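Local coordinates for LEOA (Escherichia coli, PDB 4AUR), which is a bacterial dynamin that probably binds and hydrolyses GTP, carrying its GTPase head on a long helical body, at residues Y95-L100 and C104-T109; V69-L74 and D79-S84. All blocks are in the same frame, centred on the assembly; numbering follows the deposited sequence.

Contact 1 of 2, residues Y95-L100 and C104-T109; sequences YKPEGL and CEIVDT
With CG of Y95 set beside its own backbone N (chi1 -49°), the phenol ring swings along the neighbouring strand and brings CD2 to 3.4 Å from the carbonyl O of I106, an oblique approach to the ring. I106 places CG1 in the same way (chi1 -68°), and its extended chain sends CD1 to CD of P97, 4.0 Å away, where the two side chains cross obliquely. Between the two backbones, Y95 and I106 form an antiparallel hydrogen-bonded pair: Y95 N reaches I106 O at 2.8 Å, and I106 N returns to Y95 O at 2.8 Å. Strands 93-95 and 104-108 thus make a β-hairpin at the margin of the mixed sheet, with 104-108 next to the inner strand 54-60, as in P-loop GTPases; at the end of 104-108, D108 probably opens the G3 (DxxG) motif, and D108 OD1 forms a salt bridge with K66 NZ of the probable P-loop. Past the pair, CG of P97 packs on SG of C104 at 3.9 Å. Alongside, K96 and E105 point the same way, but NZ to OE2 is a long salt bridge of 3.8 Å, and E105 binds R55 more firmly, through OE1.

Contact 2 of 2, residues V69-L74 and D79-S84; sequences VIAAWL and DDMNIS
L74, A71 and M81, the residues that meet here, bring no flat side-chain group to the contact; the indole of W73, next to L74, lies well away from 79-84 and instead meets F142 edge-to-face. What crosses to the helix is the selenoether of M81, present as selenomethionine. It reaches out from a type I β-turn spanning D79 to N82, which is closed by N82 N on D79 O at 2.9 Å. CG of M81 stands between the backbone N and the carbonyl carbon (chi1 52°), and from there the chain runs out straight, carrying SE and CE to the helix. CD1 of L74 touches both, with CE at 3.5 Å and SE likewise at 3.5 Å, the two side chains crossing at about a right angle. One helical turn back, CE of M81 lies 4.3 Å from CA of A71, where the short side chain leaves the backbone within reach. Helix 66-74 is the one that follows the probable P-loop of this GTPase fold, and P97 and L100 add further cover to M81. Contact across the pair is wholly apolar, so dispersion and burial, rather than directional bonds, hold the turn against the helix.

Overall arrangement
Two ways of fastening chain segments within a GTPase domain stand side by side here, with centres about 9 Å apart. Contact 1 is partly buried at the sheet margin and combines backbone hydrogen bonds with apolar packing, with a long charge pair toward solvent; contact 2 is smaller, buried and apolar, tying a loop to helix 66-74. They hold different elements yet abut: P97 CB of 95-100 packs 3.8 Å from M81 SE, and I106 CD1 lies 3.6 Å from I70 CD1, joining strand 104-108 to the helix. On the exposed side, E98 OE1 and N82 ND2 probably form a hydrogen bond of 3.3 Å. Both contacts belong to the region beside the probable nucleotide-binding loop.

Contact 1 of 2, residues Y95-L100 and C104-T109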
loop_
_atom_site.group_PDB
_atom_site.type_symbol
_atom_site.label_atom_id
_atom_site.label_comp_id
_atom_site.label_asym_id
_atom_site.label_seq_id
_atom_site.Cartn_x
_atom_site.Cartn_y
_atom_site.Cartn_z
ATOM N N TYR A 95 -7.572 -50.353 -12.729
ATOM C CA TYR A 95 -8.511 -50.734 -13.768
ATOM C C TYR A 95 -8.850 -49.485 -14.562
ATOM O O TYR A 95 -9.090 -48.443 -13.985
ATOM C CB TYR A 95 -9.746 -51.377 -13.160
ATOM C CG TYR A 95 -9.395 -52.449 -12.162
ATOM C CD1 TYR A 95 -9.187 -53.770 -12.550
ATOM C CD2 TYR A 95 -9.223 -52.132 -10.824
ATOM C CE1 TYR A 95 -8.837 -54.748 -11.613
ATOM C CE2 TYR A 95 -8.874 -53.091 -9.884
ATOM C CZ TYR A 95 -8.684 -54.399 -10.270
ATOM O OH TYR A 95 -8.353 -55.327 -9.286
ATOM N N LYS A 96 -8.814 -49.605 -15.888
ATOM C CA LYS A 96 -8.977 -48.499 -16.823
ATOM C C LYS A 96 -10.161 -48.813 -17.748
ATOM O O LYS A 96 -9.982 -49.215 -18.905
ATOM C CB LYS A 96 -7.688 -48.322 -17.633
ATOM C CG LYS A 96 -6.557 -47.604 -16.905
ATOM C CD LYS A 96 -5.213 -47.855 -17.572
ATOM C CE LYS A 96 -4.163 -46.826 -17.174
ATOM N NZ LYS A 96 -4.490 -45.437 -17.637
ATOM N N PRO A 97 -11.382 -48.651 -17.232
ATOM C CA PRO A 97 -12.572 -49.040 -17.945
ATOM C C PRO A 97 -12.703 -48.370 -19.298
ATOM O O PRO A 97 -12.166 -47.279 -19.514
ATOM C CB PRO A 97 -13.688 -48.585 -17.012
ATOM C CG PRO A 97 -13.100 -47.467 -16.238
ATOM C CD PRO A 97 -11.729 -47.991 -15.967
ATOM N N GLU A 98 -13.442 -49.028 -20.193
ATOM C CA GLU A 98 -13.514 -48.621 -21.592
ATOM C C GLU A 98 -14.936 -48.239 -21.937
ATOM O O GLU A 98 -15.839 -48.428 -21.140
ATOM C CB GLU A 98 -12.993 -49.747 -22.487
ATOM C CG GLU A 98 -11.482 -49.953 -22.379
ATOM C CD GLU A 98 -10.977 -51.232 -23.046
ATOM O OE1 GLU A 98 -11.743 -51.859 -23.821
ATOM O OE2 GLU A 98 -9.807 -51.618 -22.790
ATOM N N GLY A 99 -15.126 -47.660 -23.110
ATOM C CA GLY A 99 -16.446 -47.275 -23.549
ATOM C C GLY A 99 -17.118 -46.261 -22.651
ATOM O O GLY A 99 -18.338 -46.167 -22.628
ATOM N N LEU A 100 -16.318 -45.493 -21.919
ATOM C CA LEU A 100 -16.819 -44.411 -21.065
ATOM C C LEU A 100 -16.550 -43.102 -21.784
ATOM O O LEU A 100 -15.715 -43.075 -22.689
ATOM C CB LEU A 100 -16.086 -44.420 -19.726
ATOM C CG LEU A 100 -16.615 -45.341 -18.630
ATOM C CD1 LEU A 100 -15.551 -45.523 -17.559
ATOM C CD2 LEU A 100 -17.881 -44.779 -18.017
ATOM N N CYS A 104 -10.627 -43.064 -17.132
ATOM C CA CYS A 104 -10.386 -42.877 -15.709
ATOM C C CYS A 104 -9.739 -44.099 -15.170
ATOM O O CYS A 104 -9.897 -45.150 -15.722
ATOM C CB CYS A 104 -11.670 -42.577 -14.915
ATOM S SG CYS A 104 -12.831 -43.955 -14.673
ATOM N N GLU A 105 -9.015 -43.938 -14.079
ATOM C CA GLU A 105 -8.294 -45.004 -13.431
ATOM C C GLU A 105 -9.041 -45.391 -12.150
ATOM O O GLU A 105 -9.614 -44.546 -11.457
ATOM C CB GLU A 105 -6.891 -44.519 -13.058
ATOM C CG GLU A 105 -6.021 -44.033 -14.206
ATOM C CD GLU A 105 -4.718 -43.403 -13.724
ATOM O OE1 GLU A 105 -4.717 -42.769 -12.648
ATOM O OE2 GLU A 105 -3.678 -43.531 -14.408
ATOM N N ILE A 106 -9.034 -46.671 -11.821
ATOM C CA ILE A 106 -9.688 -47.132 -10.608
ATOM C C ILE A 106 -8.634 -47.890 -9.882
ATOM O O ILE A 106 -8.186 -48.907 -10.360
ATOM C CB ILE A 106 -10.916 -48.007 -10.924
ATOM C CG1 ILE A 106 -11.998 -47.121 -11.551
ATOM C CG2 ILE A 106 -11.456 -48.657 -9.659
ATOM C CD1 ILE A 106 -13.104 -47.851 -12.263
ATOM N N VAL A 107 -8.185 -47.361 -8.755
ATOM C CA VAL A 107 -7.083 -47.980 -8.018
ATOM C C VAL A 107 -7.655 -48.670 -6.810
ATOM O O VAL A 107 -8.661 -48.228 -6.283
ATOM C CB VAL A 107 -6.033 -46.952 -7.571
ATOM C CG1 VAL A 107 -5.373 -46.336 -8.775
ATOM C CG2 VAL A 107 -6.643 -45.853 -6.720
ATOM N N ASP A 108 -7.032 -49.746 -6.365
ATOM C CA ASP A 108 -7.478 -50.401 -5.127
ATOM C C ASP A 108 -6.372 -51.301 -4.591
ATOM O O ASP A 108 -5.399 -51.591 -5.273
ATOM C CB ASP A 108 -8.794 -51.166 -5.398
ATOM C CG ASP A 108 -9.194 -52.131 -4.283
ATOM O OD1 ASP A 108 -9.517 -51.676 -3.166
ATOM O OD2 ASP A 108 -9.200 -53.358 -4.549
ATOM N N THR A 109 -6.524 -51.711 -3.352
ATOM C CA THR A 109 -5.597 -52.590 -2.714
ATOM C C THR A 109 -6.355 -53.834 -2.259
ATOM O O THR A 109 -6.755 -53.913 -1.108
ATOM C CB THR A 109 -5.042 -51.851 -1.508
ATOM O OG1 THR A 109 -6.138 -51.259 -0.804
ATOM C CG2 THR A 109 -4.151 -50.744 -1.965
#

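Contact 2 of 2, residues V69-L74 and D79-S84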
loop_
_atom_site.group_PDB
_atom_site.type_symbol
_atom_site.label_atom_id
_atom_site.label_comp_id
_atom_site.label_asym_id
_atom_site.label_seq_id
_atom_site.Cartn_x
_atom_site.Cartn_y
_atom_site.Cartn_z
ATOM N N VAL A 69 -21.314 -50.267 -6.063
ATOM C CA VAL A 69 -21.279 -48.826 -5.872
ATOM C C VAL A 69 -20.576 -48.093 -7.019
ATOM O O VAL A 69 -21.059 -47.065 -7.462
ATOM C CB VAL A 69 -20.652 -48.443 -4.521
ATOM C CG1 VAL A 69 -20.464 -46.935 -4.409
ATOM C CG2 VAL A 69 -21.543 -48.915 -3.384
ATOM N N ILE A 70 -19.461 -48.616 -7.508
ATOM C CA ILE A 70 -18.704 -47.900 -8.523
ATOM C C ILE A 70 -19.328 -47.976 -9.917
ATOM O O ILE A 70 -19.441 -46.954 -10.602
ATOM C CB ILE A 70 -17.243 -48.345 -8.565
ATOM C CG1 ILE A 70 -16.489 -47.473 -9.552
ATOM C CG2 ILE A 70 -17.093 -49.821 -8.919
ATOM C CD1 ILE A 70 -15.016 -47.422 -9.249
ATOM N N ALA A 71 -19.741 -49.176 -10.329
ATOM C CA ALA A 71 -20.532 -49.343 -11.548
ATOM C C ALA A 71 -21.764 -48.441 -11.511
ATOM O O ALA A 71 -22.059 -47.735 -12.474
ATOM C CB ALA A 71 -20.961 -50.785 -11.701
ATOM N N ALA A 72 -22.479 -48.464 -10.398
ATOM C CA ALA A 72 -23.671 -47.638 -10.256
ATOM C C ALA A 72 -23.379 -46.203 -10.575
ATOM O O ALA A 72 -24.150 -45.560 -11.267
ATOM C CB ALA A 72 -24.208 -47.715 -8.837
ATOM N N TRP A 73 -22.258 -45.710 -10.052
ATOM C CA TRP A 73 -21.918 -44.295 -10.076
ATOM C C TRP A 73 -21.483 -43.869 -11.450
ATOM O O TRP A 73 -21.905 -42.827 -11.940
ATOM C CB TRP A 73 -20.798 -44.044 -9.083
ATOM C CG TRP A 73 -20.186 -42.692 -9.164
ATOM C CD1 TRP A 73 -20.758 -41.506 -8.823
ATOM C CD2 TRP A 73 -18.865 -42.399 -9.555
ATOM N NE1 TRP A 73 -19.873 -40.482 -8.997
ATOM C CE2 TRP A 73 -18.695 -41.006 -9.446
ATOM C CE3 TRP A 73 -17.795 -43.177 -9.979
ATOM C CZ2 TRP A 73 -17.505 -40.374 -9.767
ATOM C CZ3 TRP A 73 -16.606 -42.543 -10.313
ATOM C CH2 TRP A 73 -16.475 -41.161 -10.205
ATOM N N LEU A 74 -20.626 -44.682 -12.055
ATOM C CA LEU A 74 -20.168 -44.474 -13.428
ATOM C C LEU A 74 -21.326 -44.420 -14.416
ATOM O O LEU A 74 -21.342 -43.595 -15.346
ATOM C CB LEU A 74 -19.248 -45.613 -13.841
ATOM C CG LEU A 74 -17.932 -45.587 -13.083
ATOM C CD1 LEU A 74 -17.261 -46.931 -13.171
ATOM C CD2 LEU A 74 -16.998 -44.516 -13.612
ATOM N N ASP A 79 -19.183 -55.141 -16.978
ATOM C CA ASP A 79 -18.706 -55.799 -18.206
ATOM C C ASP A 79 -18.871 -54.974 -19.486
ATOM O O ASP A 79 -18.120 -55.180 -20.443
ATOM C CB ASP A 79 -19.332 -57.198 -18.373
ATOM C CG ASP A 79 -18.401 -58.316 -17.901
ATOM O OD1 ASP A 79 -17.214 -58.336 -18.315
ATOM O OD2 ASP A 79 -18.858 -59.176 -17.120
ATOM N N ASP A 80 -19.839 -54.050 -19.498
ATOM C CA ASP A 80 -20.048 -53.128 -20.628
ATOM C C ASP A 80 -18.881 -52.167 -20.825
ATOM O O ASP A 80 -18.659 -51.664 -21.936
ATOM C CB ASP A 80 -21.313 -52.302 -20.420
ATOM C CG ASP A 80 -22.559 -53.116 -20.546
ATOM O OD1 ASP A 80 -22.454 -54.302 -20.914
ATOM O OD2 ASP A 80 -23.642 -52.565 -20.280
HETATM N N MSE A 81 -18.160 -51.906 -19.734
HETATM C CA MSE A 81 -16.901 -51.164 -19.768
HETATM C C MSE A 81 -15.770 -52.146 -19.587
HETATM O O MSE A 81 -14.829 -51.888 -18.850
HETATM C CB MSE A 81 -16.911 -50.029 -18.743
HETATM C CG MSE A 81 -17.295 -50.454 -17.331
HETATM SE SE MSE A 81 -17.379 -48.897 -16.114
HETATM C CE MSE A 81 -17.617 -50.082 -14.554
ATOM N N ASN A 82 -15.897 -53.295 -20.262
ATOM C CA ASN A 82 -14.836 -54.288 -20.474
ATOM C C ASN A 82 -13.701 -54.277 -19.447
ATOM O O ASN A 82 -12.528 -54.082 -19.783
ATOM C CB ASN A 82 -14.297 -54.121 -21.903
ATOM C CG ASN A 82 -13.315 -55.207 -22.298
ATOM O OD1 ASN A 82 -13.676 -56.381 -22.434
ATOM N ND2 ASN A 82 -12.061 -54.814 -22.495
ATOM N N ILE A 83 -14.070 -54.488 -18.188
ATOM C CA ILE A 83 -13.102 -54.613 -17.097
ATOM C C ILE A 83 -13.703 -55.510 -15.995
ATOM O O ILE A 83 -14.926 -55.602 -15.853
ATOM C CB ILE A 83 -12.656 -53.210 -16.579
ATOM C CG1 ILE A 83 -11.125 -53.112 -16.516
ATOM C CG2 ILE A 83 -13.304 -52.847 -15.243
ATOM C CD1 ILE A 83 -10.445 -52.953 -17.869
ATOM N N SER A 84 -12.834 -56.182 -15.240
ATOM C CA SER A 84 -13.249 -57.182 -14.254
ATOM C C SER A 84 -12.299 -57.191 -13.057
ATOM O O SER A 84 -11.101 -57.368 -13.208
ATOM C CB SER A 84 -13.287 -58.565 -14.916
ATOM O OG SER A 84 -12.922 -59.588 -14.009
#